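Local coordinates for probable thiol peroxidase (Mycobacterium tuberculosis, PDB 1Y25), which probably reduces hydrogen peroxide and organic hydroperoxides to water and alcohols at the expense of thioredoxin, so protecting the cell against oxidative stress, at residues I51-D56 and L128-V133; V47-F52 and T77-S82; V81-P86 and A104-D109; T57-T62 and A151-Y156. The protein carries 1 engineered substitution. One frame throughout, in Å; residues are numbered along the deposited sequence.

How the contacts relate
Three of the four contacts run side by side across the mixed sheet of the thioredoxin fold. Contact 3 pairs strand 101-105 with 78-82, contact 2 pairs 78-82 with 47-51, and contact 1 pairs the end of 47-51 with 131-135. Along the chain, segments 47-52, 51-56 and 57-62 follow one another, and 77-82 overlaps 81-86; the centres of contacts 1 and 2 lie about 8 Å apart. Contact 4 leaves the sheet and sets the first turn of helix 58-74 against loop 151-156, its centre about 17 Å from that of contact 3. Contacts 1 and 4 both touch the acetate and frame the predicted active site, where the engineered Ser60 replaces the natural cysteine.

Contact 1: residues I51-D56 and L128-V133; sequences IFPSVD and LARAIV. With ACT (acetate ion), chain C.
Ile51 pairs with Ala131 where the central strand 47-51 of the thioredoxin fold meets strand 131-135, just before the chain enters the peroxiredoxin PxxxTxxC loop that begins at Pro53. The backbone supplies an antiparallel hydrogen-bonded pair: Ile51 N gives its hydrogen to Ala131 O over 2.9 Å, and Ala131 N answers to Ile51 O from above the carbonyl plane, 36° out of it. Ile51 O also receives a CA-H...O contact from Arg130 CA, at 3.3 Å. The ladder does not go on to Pro53, which has no N-H for Leu128 O; its ring leans on that oxygen instead, with Pro53 CD 3.3 Å from Leu128 O. A water spans the gap, accepting from Leu128 N and donating to Phe52 O.

Apolar packing comes from the two branches of Ile51, which diverge. With CG1 beside the backbone N (chi1 -51°), CG2 stands anti to that N and meets Leu128 CB at 3.7 Å, while CD1, on the other branch, reaches Val133 CG2 at 4.0 Å and lies against Ala131 CB.

The polar part belongs to Arg130. Its CG points away from the backbone N (chi1 -163°), and a bend farther out carries the guanidinium to Phe52 and Pro53, with NH1 3.5 Å from Phe52 CB in an oblique approach. NH1 also bonds OG of the engineered Ser60 and NH2 bonds Ile150 O; the place of Arg130 is consistent with the active-site arginine of peroxiredoxins. The acetate O lies at the guanidinium edge, near its plane, and accepts from NH2 over 2.8 Å.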
loop_
_atom_site.group_PDB
_atom_site.type_symbol
_atom_site.label_atom_id
_atom_site.label_comp_id
_atom_site.label_asym_id
_atom_site.label_seq_id
_atom_site.Cartn_x
_atom_site.Cartn_y
_atom_site.Cartn_z
ATOM N N ILE A 51 16.299 2.942 2.699
ATOM C CA ILE A 51 16.080 2.332 4.012
ATOM C C ILE A 51 17.170 1.286 4.237
ATOM O O ILE A 51 17.446 0.429 3.336
ATOM C CB ILE A 51 14.673 1.662 4.084
ATOM C CG1 ILE A 51 13.538 2.598 3.632
ATOM C CG2 ILE A 51 14.410 1.024 5.470
ATOM C CD1 ILE A 51 12.286 1.851 3.121
ATOM N N PHE A 52 17.840 1.342 5.391
ATOM C CA PHE A 52 18.951 0.388 5.639
ATOM C C PHE A 52 19.181 0.187 7.109
ATOM O O PHE A 52 18.701 0.981 7.935
ATOM C CB PHE A 52 20.233 0.873 4.992
ATOM C CG PHE A 52 20.505 2.337 5.256
ATOM C CD1 PHE A 52 20.137 3.314 4.341
ATOM C CD2 PHE A 52 21.153 2.739 6.454
ATOM C CE1 PHE A 52 20.373 4.677 4.608
ATOM C CE2 PHE A 52 21.372 4.134 6.746
ATOM C CZ PHE A 52 20.974 5.087 5.820
ATOM N N PRO A 53 19.963 -0.868 7.438
ATOM C CA PRO A 53 20.389 -1.149 8.833
ATOM C C PRO A 53 21.070 0.029 9.605
ATOM O O PRO A 53 20.604 0.394 10.666
ATOM C CB PRO A 53 21.265 -2.439 8.705
ATOM C CG PRO A 53 20.899 -3.048 7.404
ATOM C CD PRO A 53 20.403 -1.930 6.491
ATOM N N SER A 54 22.129 0.627 9.068
ATOM C CA SER A 54 22.902 1.651 9.754
ATOM C C SER A 54 23.895 2.361 8.835
ATOM O O SER A 54 24.507 1.678 8.038
ATOM C CB SER A 54 23.718 1.009 10.902
ATOM O OG SER A 54 24.448 2.003 11.588
ATOM N N VAL A 55 24.108 3.677 9.000
ATOM C CA VAL A 55 25.200 4.407 8.368
ATOM C C VAL A 55 26.582 3.943 8.731
ATOM O O VAL A 55 27.575 4.227 7.997
ATOM C CB VAL A 55 25.157 5.934 8.620
ATOM C CG1 VAL A 55 23.967 6.556 8.032
ATOM C CG2 VAL A 55 25.201 6.369 10.148
ATOM N N ASP A 56 26.669 3.326 9.913
ATOM C CA ASP A 56 27.854 2.757 10.437
ATOM C C ASP A 56 28.111 1.299 10.110
ATOM O O ASP A 56 28.811 0.623 10.867
ATOM C CB ASP A 56 27.875 2.966 11.975
ATOM C CG ASP A 56 27.970 4.399 12.339
ATOM O OD1 ASP A 56 27.155 4.934 13.134
ATOM O OD2 ASP A 56 28.886 5.012 11.829
ATOM N N LEU A 128 16.312 -1.953 10.442
ATOM C CA LEU A 128 15.511 -1.984 9.227
ATOM C C LEU A 128 16.322 -2.734 8.188
ATOM O O LEU A 128 17.538 -2.525 8.063
ATOM C CB LEU A 128 15.079 -0.597 8.740
ATOM C CG LEU A 128 14.520 0.383 9.790
ATOM C CD1 LEU A 128 14.156 1.697 9.129
ATOM C CD2 LEU A 128 13.306 -0.100 10.565
ATOM N N ALA A 129 15.665 -3.684 7.519
ATOM C CA ALA A 129 16.266 -4.364 6.400
ATOM C C ALA A 129 16.570 -3.340 5.220
ATOM O O ALA A 129 15.985 -2.270 5.145
ATOM C CB ALA A 129 15.293 -5.393 5.916
ATOM N N ARG A 130 17.396 -3.743 4.257
ATOM C CA ARG A 130 17.749 -2.860 3.136
ATOM C C ARG A 130 16.592 -2.863 2.142
ATOM O O ARG A 130 16.150 -3.917 1.686
ATOM C CB ARG A 130 19.016 -3.303 2.483
ATOM C CG ARG A 130 19.619 -2.286 1.636
ATOM C CD ARG A 130 20.920 -2.731 1.058
ATOM N NE ARG A 130 21.851 -3.334 1.985
ATOM C CZ ARG A 130 22.437 -2.713 3.008
ATOM N NH1 ARG A 130 22.199 -1.446 3.274
ATOM N NH2 ARG A 130 23.207 -3.376 3.816
ATOM N N ALA A 131 16.029 -1.692 1.909
ATOM C CA ALA A 131 14.917 -1.553 0.991
ATOM C C ALA A 131 14.901 -0.130 0.374
ATOM O O ALA A 131 15.471 0.788 0.926
ATOM C CB ALA A 131 13.572 -1.845 1.750
ATOM N N ILE A 132 14.184 0.004 -0.758
ATOM C CA ILE A 132 13.916 1.247 -1.417
ATOM C C ILE A 132 12.404 1.300 -1.561
ATOM O O ILE A 132 11.761 0.281 -1.952
ATOM C CB ILE A 132 14.591 1.376 -2.863
ATOM C CG1 ILE A 132 16.092 1.178 -2.840
ATOM C CG2 ILE A 132 14.289 2.697 -3.505
ATOM C CD1 ILE A 132 16.875 2.099 -1.939
ATOM N N VAL A 133 11.866 2.476 -1.256
ATOM C CA VAL A 133 10.505 2.868 -1.595
ATOM C C VAL A 133 10.541 4.236 -2.255
ATOM O O VAL A 133 11.003 5.191 -1.653
ATOM C CB VAL A 133 9.482 2.910 -0.334
ATOM C CG1 VAL A 133 8.120 3.277 -0.813
ATOM C CG2 VAL A 133 9.381 1.545 0.424
HETATM C C ACT C . 25.916 -3.443 5.779
HETATM O O ACT C . 25.328 -2.382 5.359
HETATM O OXT ACT C . 27.114 -3.516 5.388
HETATM C CH3 ACT C . 25.329 -4.491 6.701
HETATM O O HOH W 1 18.132 0.487 10.637
#

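Contact 2: residues V47-F52 and T77-S82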
loop_
_atom_site.group_PDB
_atom_site.type_symbol
_atom_site.label_atom_id
_atom_site.label_comp_id
_atom_site.label_asym_id
_atom_site.label_seq_id
_atom_site.Cartn_x
_atom_site.Cartn_y
_atom_site.Cartn_z
ATOM N N VAL A 47 9.484 11.271 -3.606
ATOM C CA VAL A 47 10.586 11.114 -2.640
ATOM C C VAL A 47 11.052 9.654 -2.641
ATOM O O VAL A 47 10.251 8.754 -2.734
ATOM C CB VAL A 47 10.190 11.608 -1.214
ATOM C CG1 VAL A 47 8.868 10.885 -0.668
ATOM C CG2 VAL A 47 11.378 11.479 -0.270
ATOM N N LEU A 48 12.362 9.460 -2.561
ATOM C CA LEU A 48 12.953 8.156 -2.499
ATOM C C LEU A 48 13.469 7.912 -1.092
ATOM O O LEU A 48 14.277 8.712 -0.542
ATOM C CB LEU A 48 14.058 8.023 -3.527
ATOM C CG LEU A 48 14.870 6.715 -3.580
ATOM C CD1 LEU A 48 15.479 6.601 -4.987
ATOM C CD2 LEU A 48 15.936 6.635 -2.538
ATOM N N LEU A 49 12.961 6.816 -0.517
ATOM C CA LEU A 49 13.343 6.307 0.805
ATOM C C LEU A 49 14.365 5.239 0.566
ATOM O O LEU A 49 14.053 4.180 -0.034
ATOM C CB LEU A 49 12.128 5.651 1.543
ATOM C CG LEU A 49 10.802 6.435 1.627
ATOM C CD1 LEU A 49 9.796 5.618 2.424
ATOM C CD2 LEU A 49 10.995 7.884 2.105
ATOM N N ASN A 50 15.574 5.593 0.975
ATOM C CA ASN A 50 16.717 4.703 1.091
ATOM C C ASN A 50 16.786 4.163 2.520
ATOM O O ASN A 50 17.300 4.789 3.394
ATOM C CB ASN A 50 18.029 5.463 0.708
ATOM C CG ASN A 50 19.254 4.554 0.675
ATOM O OD1 ASN A 50 19.145 3.398 0.296
ATOM N ND2 ASN A 50 20.432 5.077 1.072
ATOM N N ILE A 51 16.299 2.942 2.699
ATOM C CA ILE A 51 16.080 2.332 4.012
ATOM C C ILE A 51 17.170 1.286 4.237
ATOM O O ILE A 51 17.446 0.429 3.336
ATOM C CB ILE A 51 14.673 1.662 4.084
ATOM C CG1 ILE A 51 13.538 2.598 3.632
ATOM C CG2 ILE A 51 14.410 1.024 5.470
ATOM C CD1 ILE A 51 12.286 1.851 3.121
ATOM N N PHE A 52 17.840 1.342 5.391
ATOM C CA PHE A 52 18.951 0.388 5.639
ATOM C C PHE A 52 19.181 0.187 7.109
ATOM O O PHE A 52 18.701 0.981 7.935
ATOM C CB PHE A 52 20.233 0.873 4.992
ATOM C CG PHE A 52 20.505 2.337 5.256
ATOM C CD1 PHE A 52 20.137 3.314 4.341
ATOM C CD2 PHE A 52 21.153 2.739 6.454
ATOM C CE1 PHE A 52 20.373 4.677 4.608
ATOM C CE2 PHE A 52 21.372 4.134 6.746
ATOM C CZ PHE A 52 20.974 5.087 5.820
ATOM N N THR A 77 14.778 14.380 -4.327
ATOM C CA THR A 77 14.700 14.201 -2.854
ATOM C C THR A 77 14.907 12.762 -2.357
ATOM O O THR A 77 14.115 11.841 -2.655
ATOM C CB THR A 77 13.432 14.823 -2.316
ATOM O OG1 THR A 77 13.286 16.074 -2.981
ATOM C CG2 THR A 77 13.483 15.042 -0.804
ATOM N N VAL A 78 16.034 12.569 -1.653
ATOM C CA VAL A 78 16.403 11.244 -1.105
ATOM C C VAL A 78 16.520 11.357 0.392
ATOM O O VAL A 78 17.296 12.132 0.927
ATOM C CB VAL A 78 17.753 10.676 -1.712
ATOM C CG1 VAL A 78 18.105 9.383 -1.127
ATOM C CG2 VAL A 78 17.620 10.568 -3.235
ATOM N N LEU A 79 15.751 10.513 1.053
ATOM C CA LEU A 79 15.690 10.444 2.490
ATOM C C LEU A 79 16.367 9.130 2.887
ATOM O O LEU A 79 16.007 8.038 2.437
ATOM C CB LEU A 79 14.208 10.428 2.937
ATOM C CG LEU A 79 13.830 10.868 4.318
ATOM C CD1 LEU A 79 14.143 12.326 4.460
ATOM C CD2 LEU A 79 12.399 10.611 4.718
ATOM N N CYS A 80 17.294 9.241 3.794
ATOM C CA CYS A 80 18.072 8.150 4.229
ATOM C C CYS A 80 17.545 7.684 5.587
ATOM O O CYS A 80 17.764 8.375 6.582
ATOM C CB CYS A 80 19.553 8.579 4.274
ATOM S SG CYS A 80 20.319 8.569 2.673
ATOM N N VAL A 81 16.848 6.534 5.598
ATOM C CA VAL A 81 16.059 6.061 6.743
ATOM C C VAL A 81 16.626 4.834 7.440
ATOM O O VAL A 81 16.910 3.850 6.805
ATOM C CB VAL A 81 14.593 5.763 6.419
ATOM C CG1 VAL A 81 13.807 5.412 7.763
ATOM C CG2 VAL A 81 13.953 6.889 5.604
ATOM N N SER A 82 16.819 4.941 8.749
ATOM C CA SER A 82 17.369 3.868 9.531
ATOM C C SER A 82 16.992 4.035 11.014
ATOM O O SER A 82 16.385 5.017 11.438
ATOM C CB SER A 82 18.887 3.803 9.439
ATOM O OG SER A 82 19.500 4.858 10.107
#
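Strands 47-51 and 78-82 are the parallel strands of a beta-alpha-beta unit whose crossover is helix 58-74, and they touch along their whole length, from Val47 beside Thr77 to Phe52 beside Ser82. Five backbone hydrogen bonds join them, beginning with Leu48 N to Thr77 O at 3.0 Å and ending with Phe52 N to Val81 O, also 3.0 Å; between these, the carbonyls of Leu48, Leu79 and Asn50 accept in turn. On the face turned to helix 58-74, Leu48 and Val78 lie side by side, CD2 to CG1 3.8 Å. Farther along this face, Asn50 ND2 rests 3.8 Å from Cys80 SG while bonding Ser63 OG of the helix. On the other face Leu49 and Leu79 run alongside each other and point the same way, CD2 to CD2 4.0 Å.

At the C-terminal end, Phe52 chi1 of 46° sets CG between the backbone N and the carbonyl carbon and folds the ring back over the neighbouring strand. Val81 O lies 4.0 Å above the ring plane, over its centre; Cys80 CB is at the ring edge, and Ser82 CB approaches CE2 obliquely at 3.7 Å. Val81 O is held by the N-H of the same residue whose ring covers it. Across this buried, largely apolar seam the facing backbone groups are paired, the outer ones bond strands 131-135 and 101-105, and the Phe52 ring is fixed beside the engineered Ser60.

Contact 3: residues V81-P86 and A104-D109; sequences VSKDLP and ASAFRD
Ser105 chi1 of -180° swings OG away from the backbone N and toward Asp84 O, and a bend at Lys83 chi2 (-77°) turns that chain back so that NZ reaches Ala106 O at 3.0 Å. The Ser105 OG to Asp84 O bond is modelled at a very short 2.4 Å, a length that is doubtful; the same OG accepts from Phe107 N, making an ST turn. Ala106 O is gripped from opposite faces of its plane, by Lys83 NZ and by Asp109 N, the latter closing a type I turn. Two waters extend the lysine's reach, one to Asp109 O and one to Phe107 O.

These loops follow the parallel strands 78-82 and 101-105 of a beta-alpha-beta unit, whose connecting helix 86-96 starts at Pro86. The strand pairing ends with Ala106 N to Ser82 O at 2.8 Å, after a weak bond from Ser82 N to Ala104 O. Ser82 OG forms a second ST turn with Asp84 N and donates to Asp84 OD2, a carboxylate that also receives Ser54 OG and Val55 N. At the protein surface, Leu85 CD2 presses obliquely on the Phe107 ring, 3.4 Å from CD1, and Pro86 CD meets Phe107 CE2 at 3.8 Å.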
loop_
_atom_site.group_PDB
_atom_site.type_symbol
_atom_site.label_atom_id
_atom_site.label_comp_id
_atom_site.label_asym_id
_atom_site.label_seq_id
_atom_site.Cartn_x
_atom_site.Cartn_y
_atom_site.Cartn_z
ATOM N N VAL A 81 16.848 6.534 5.598
ATOM C CA VAL A 81 16.059 6.061 6.743
ATOM C C VAL A 81 16.626 4.834 7.440
ATOM O O VAL A 81 16.910 3.850 6.805
ATOM C CB VAL A 81 14.593 5.763 6.419
ATOM C CG1 VAL A 81 13.807 5.412 7.763
ATOM C CG2 VAL A 81 13.953 6.889 5.604
ATOM N N SER A 82 16.819 4.941 8.749
ATOM C CA SER A 82 17.369 3.868 9.531
ATOM C C SER A 82 16.992 4.035 11.014
ATOM O O SER A 82 16.385 5.017 11.438
ATOM C CB SER A 82 18.887 3.803 9.439
ATOM O OG SER A 82 19.500 4.858 10.107
ATOM N N LYS A 83 17.353 3.026 11.779
ATOM C CA LYS A 83 17.186 3.043 13.234
ATOM C C LYS A 83 18.395 3.713 13.934
ATOM O O LYS A 83 18.454 3.678 15.159
ATOM C CB LYS A 83 17.051 1.597 13.740
ATOM C CG LYS A 83 15.648 1.054 13.614
ATOM C CD LYS A 83 14.712 1.572 14.670
ATOM C CE LYS A 83 13.243 1.102 14.415
ATOM N NZ LYS A 83 12.306 1.575 15.556
ATOM N N ASP A 84 19.372 4.221 13.175
ATOM C CA ASP A 84 20.433 5.021 13.746
ATOM C C ASP A 84 19.854 6.159 14.580
ATOM O O ASP A 84 18.837 6.782 14.233
ATOM C CB ASP A 84 21.319 5.699 12.692
ATOM C CG ASP A 84 22.134 4.759 11.865
ATOM O OD1 ASP A 84 22.941 3.979 12.413
ATOM O OD2 ASP A 84 21.988 4.879 10.606
ATOM N N LEU A 85 20.547 6.515 15.638
ATOM C CA LEU A 85 20.120 7.729 16.305
ATOM C C LEU A 85 20.424 8.874 15.362
ATOM O O LEU A 85 21.320 8.755 14.535
ATOM C CB LEU A 85 20.857 7.933 17.589
ATOM C CG LEU A 85 20.592 6.955 18.680
ATOM C CD1 LEU A 85 21.355 7.549 19.866
ATOM C CD2 LEU A 85 19.074 6.786 18.955
ATOM N N PRO A 86 19.694 10.002 15.475
ATOM C CA PRO A 86 20.009 11.172 14.658
ATOM C C PRO A 86 21.434 11.620 14.657
ATOM O O PRO A 86 21.930 12.149 13.677
ATOM C CB PRO A 86 19.181 12.247 15.320
ATOM C CG PRO A 86 17.956 11.480 15.675
ATOM C CD PRO A 86 18.532 10.280 16.333
ATOM N N ALA A 104 17.016 10.627 8.326
ATOM C CA ALA A 104 15.772 10.489 9.052
ATOM C C ALA A 104 15.854 9.231 9.886
ATOM O O ALA A 104 16.138 8.165 9.359
ATOM C CB ALA A 104 14.655 10.390 8.068
ATOM N N SER A 105 15.632 9.375 11.195
ATOM C CA SER A 105 15.770 8.284 12.173
ATOM C C SER A 105 14.356 7.770 12.548
ATOM O O SER A 105 13.474 8.567 12.879
ATOM C CB SER A 105 16.514 8.803 13.433
ATOM O OG SER A 105 16.672 7.801 14.378
ATOM N N ALA A 106 14.198 6.430 12.563
ATOM C CA ALA A 106 13.027 5.784 13.110
ATOM C C ALA A 106 13.192 5.363 14.553
ATOM O O ALA A 106 12.416 4.558 15.059
ATOM C CB ALA A 106 12.657 4.597 12.223
ATOM N N PHE A 107 14.203 5.881 15.251
ATOM C CA PHE A 107 14.539 5.322 16.568
ATOM C C PHE A 107 13.351 5.472 17.575
ATOM O O PHE A 107 13.272 4.716 18.504
ATOM C CB PHE A 107 15.849 5.936 17.135
ATOM C CG PHE A 107 15.662 7.197 17.910
ATOM C CD1 PHE A 107 15.711 7.193 19.292
ATOM C CD2 PHE A 107 15.376 8.428 17.261
ATOM C CE1 PHE A 107 15.513 8.339 20.004
ATOM C CE2 PHE A 107 15.215 9.565 17.976
ATOM C CZ PHE A 107 15.282 9.531 19.346
ATOM N N ARG A 108 12.438 6.451 17.367
ATOM C CA ARG A 108 11.254 6.639 18.241
ATOM C C ARG A 108 9.987 6.772 17.420
ATOM O O ARG A 108 9.029 7.413 17.834
ATOM C CB ARG A 108 11.444 7.861 19.177
ATOM C CG ARG A 108 11.695 9.167 18.471
ATOM C CD ARG A 108 11.683 10.312 19.482
ATOM N NE ARG A 108 11.957 11.622 18.873
ATOM C CZ ARG A 108 12.712 12.598 19.373
ATOM N NH1 ARG A 108 13.416 12.438 20.474
ATOM N NH2 ARG A 108 12.865 13.706 18.689
ATOM N N ASP A 109 9.975 6.173 16.224
ATOM C CA ASP A 109 8.781 6.153 15.427
ATOM C C ASP A 109 8.479 4.727 14.901
ATOM O O ASP A 109 9.324 3.845 14.970
ATOM C CB ASP A 109 8.958 7.157 14.294
ATOM C CG ASP A 109 8.850 8.601 14.777
ATOM O OD1 ASP A 109 7.690 8.940 15.124
ATOM O OD2 ASP A 109 9.905 9.373 14.849
HETATM O O HOH W 2 10.067 1.638 13.546
HETATM O O HOH W 3 13.490 1.852 17.917
#

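Contact 4: residues T57-T62 and A151-Y156; sequences TPVSAT and AQEPNY. Engineered in segment 57-62: Ser60 (natural residue Cys). With ACT (acetate ion), chain C.
One oxygen of the acetate, O, is gripped by several groups: Ser60 N donates to it over 3.0 Å, Ser60 OG over 2.9 Å, Thr57 OG1 lies 2.8 Å away, and Arg130 NH2 completes the set. The second oxygen, OXT, takes Val59 N at 3.1 Å. The anion thus sits on backbone N-H groups at the start of helix 58-74, where the helix end would probably favour its negative charge. This is the peroxiredoxin active-site turn; Ser60 is an engineered residue that replaces the predicted peroxidatic cysteine, and the acetate probably came from the crystallisation liquor.

Beside the ion, Val59 splays its two methyls over the 151-156 loop. With chi1 at 170°, CG1 stands anti to the backbone N and lies 3.6 Å from Gln152 O, also touching Glu153 CG, while CG2 approaches Ala151 O at 3.5 Å. One turn on, Thr62 CG2 packs against the Glu153 carboxylate, 3.7 Å from OE2. Tyr156 holds that carboxylate from the side: Glu153 OE1 lies at the edge of the tyrosine ring, in its plane, and receives the OH in a bond modelled at a doubtful 2.4 Å. The Tyr156 ring in turn stacks edge-to-face with Phe67 of helix 58-74.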
loop_
_atom_site.group_PDB
_atom_site.type_symbol
_atom_site.label_atom_id
_atom_site.label_comp_id
_atom_site.label_asym_id
_atom_site.label_seq_id
_atom_site.Cartn_x
_atom_site.Cartn_y
_atom_site.Cartn_z
ATOM N N THR A 57 27.507 0.844 9.025
ATOM C CA THR A 57 27.823 -0.397 8.287
ATOM C C THR A 57 28.116 -0.082 6.813
ATOM O O THR A 57 27.571 0.905 6.287
ATOM C CB THR A 57 26.666 -1.431 8.381
ATOM O OG1 THR A 57 25.488 -0.901 7.771
ATOM C CG2 THR A 57 26.391 -1.733 9.817
ATOM N N PRO A 58 29.039 -0.853 6.190
ATOM C CA PRO A 58 29.650 -0.403 4.952
ATOM C C PRO A 58 28.837 -0.307 3.686
ATOM O O PRO A 58 29.041 0.643 2.953
ATOM C CB PRO A 58 30.822 -1.373 4.750
ATOM C CG PRO A 58 30.864 -2.298 5.917
ATOM C CD PRO A 58 29.768 -2.028 6.798
ATOM N N VAL A 59 27.971 -1.283 3.421
ATOM C CA VAL A 59 27.151 -1.318 2.241
ATOM C C VAL A 59 26.142 -0.172 2.319
ATOM O O VAL A 59 25.878 0.492 1.340
ATOM C CB VAL A 59 26.506 -2.721 2.124
ATOM C CG1 VAL A 59 25.449 -2.768 1.063
ATOM C CG2 VAL A 59 27.620 -3.816 1.799
ATOM N N SER A 60 25.554 -0.011 3.509
ATOM C CA SER A 60 24.644 1.041 3.857
ATOM C C SER A 60 25.301 2.413 3.602
ATOM O O SER A 60 24.735 3.247 2.976
ATOM C CB SER A 60 24.293 0.952 5.358
ATOM O OG SER A 60 23.535 -0.180 5.770
ATOM N N ALA A 61 26.510 2.627 4.150
ATOM C CA ALA A 61 27.281 3.840 3.935
ATOM C C ALA A 61 27.534 4.082 2.445
ATOM O O ALA A 61 27.368 5.206 1.971
ATOM C CB ALA A 61 28.590 3.782 4.756
ATOM N N THR A 62 27.828 3.015 1.697
ATOM C CA THR A 62 27.990 3.100 0.290
ATOM C C THR A 62 26.763 3.531 -0.472
ATOM O O THR A 62 26.889 4.343 -1.336
ATOM C CB THR A 62 28.584 1.862 -0.285
ATOM O OG1 THR A 62 29.896 1.747 0.251
ATOM C CG2 THR A 62 28.660 1.947 -1.827
ATOM N N ALA A 151 23.902 -7.953 2.660
ATOM C CA ALA A 151 25.212 -7.654 2.124
ATOM C C ALA A 151 25.200 -7.031 0.715
ATOM O O ALA A 151 26.186 -6.578 0.283
ATOM C CB ALA A 151 26.128 -8.926 2.160
ATOM N N GLN A 152 24.086 -6.967 0.027
ATOM C CA GLN A 152 24.009 -6.497 -1.351
ATOM C C GLN A 152 23.495 -5.032 -1.352
ATOM O O GLN A 152 22.743 -4.579 -0.478
ATOM C CB GLN A 152 22.982 -7.386 -2.068
ATOM C CG GLN A 152 22.738 -7.220 -3.597
ATOM C CD GLN A 152 21.577 -8.108 -4.119
ATOM O OE1 GLN A 152 20.576 -7.616 -4.794
ATOM N NE2 GLN A 152 21.689 -9.407 -3.810
ATOM N N GLU A 153 23.925 -4.281 -2.345
ATOM C CA GLU A 153 23.531 -2.914 -2.515
ATOM C C GLU A 153 22.206 -2.853 -3.222
ATOM O O GLU A 153 21.811 -3.759 -3.974
ATOM C CB GLU A 153 24.598 -2.133 -3.289
ATOM C CG GLU A 153 25.905 -1.818 -2.575
ATOM C CD GLU A 153 26.809 -1.001 -3.517
ATOM O OE1 GLU A 153 26.373 -0.056 -4.130
ATOM O OE2 GLU A 153 27.985 -1.267 -3.632
ATOM N N PRO A 154 21.488 -1.747 -3.015
ATOM C CA PRO A 154 20.260 -1.619 -3.733
ATOM C C PRO A 154 20.461 -1.280 -5.224
ATOM O O PRO A 154 21.553 -0.900 -5.705
ATOM C CB PRO A 154 19.525 -0.498 -3.007
ATOM C CG PRO A 154 20.591 0.280 -2.337
ATOM C CD PRO A 154 21.792 -0.586 -2.176
ATOM N N ASN A 155 19.389 -1.487 -5.958
ATOM C CA ASN A 155 19.369 -1.146 -7.351
ATOM C C ASN A 155 19.128 0.367 -7.487
ATOM O O ASN A 155 17.960 0.846 -7.515
ATOM C CB ASN A 155 18.267 -1.987 -8.077
ATOM C CG ASN A 155 18.340 -1.889 -9.575
ATOM O OD1 ASN A 155 18.784 -0.887 -10.160
ATOM N ND2 ASN A 155 17.888 -2.913 -10.208
ATOM N N TYR A 156 20.208 1.125 -7.560
ATOM C CA TYR A 156 20.096 2.594 -7.709
ATOM C C TYR A 156 19.332 2.986 -9.003
ATOM O O TYR A 156 18.427 3.817 -8.985
ATOM C CB TYR A 156 21.486 3.284 -7.700
ATOM C CG TYR A 156 22.355 2.860 -6.526
ATOM C CD1 TYR A 156 23.375 1.959 -6.716
ATOM C CD2 TYR A 156 22.130 3.363 -5.190
ATOM C CE1 TYR A 156 24.160 1.492 -5.582
ATOM C CE2 TYR A 156 22.967 2.975 -4.141
ATOM C CZ TYR A 156 23.928 1.990 -4.343
ATOM O OH TYR A 156 24.740 1.551 -3.340
HETATM C C ACT C . 25.916 -3.443 5.779
HETATM O O ACT C . 25.328 -2.382 5.359
HETATM O OXT ACT C . 27.114 -3.516 5.388
HETATM C CH3 ACT C . 25.329 -4.491 6.701
#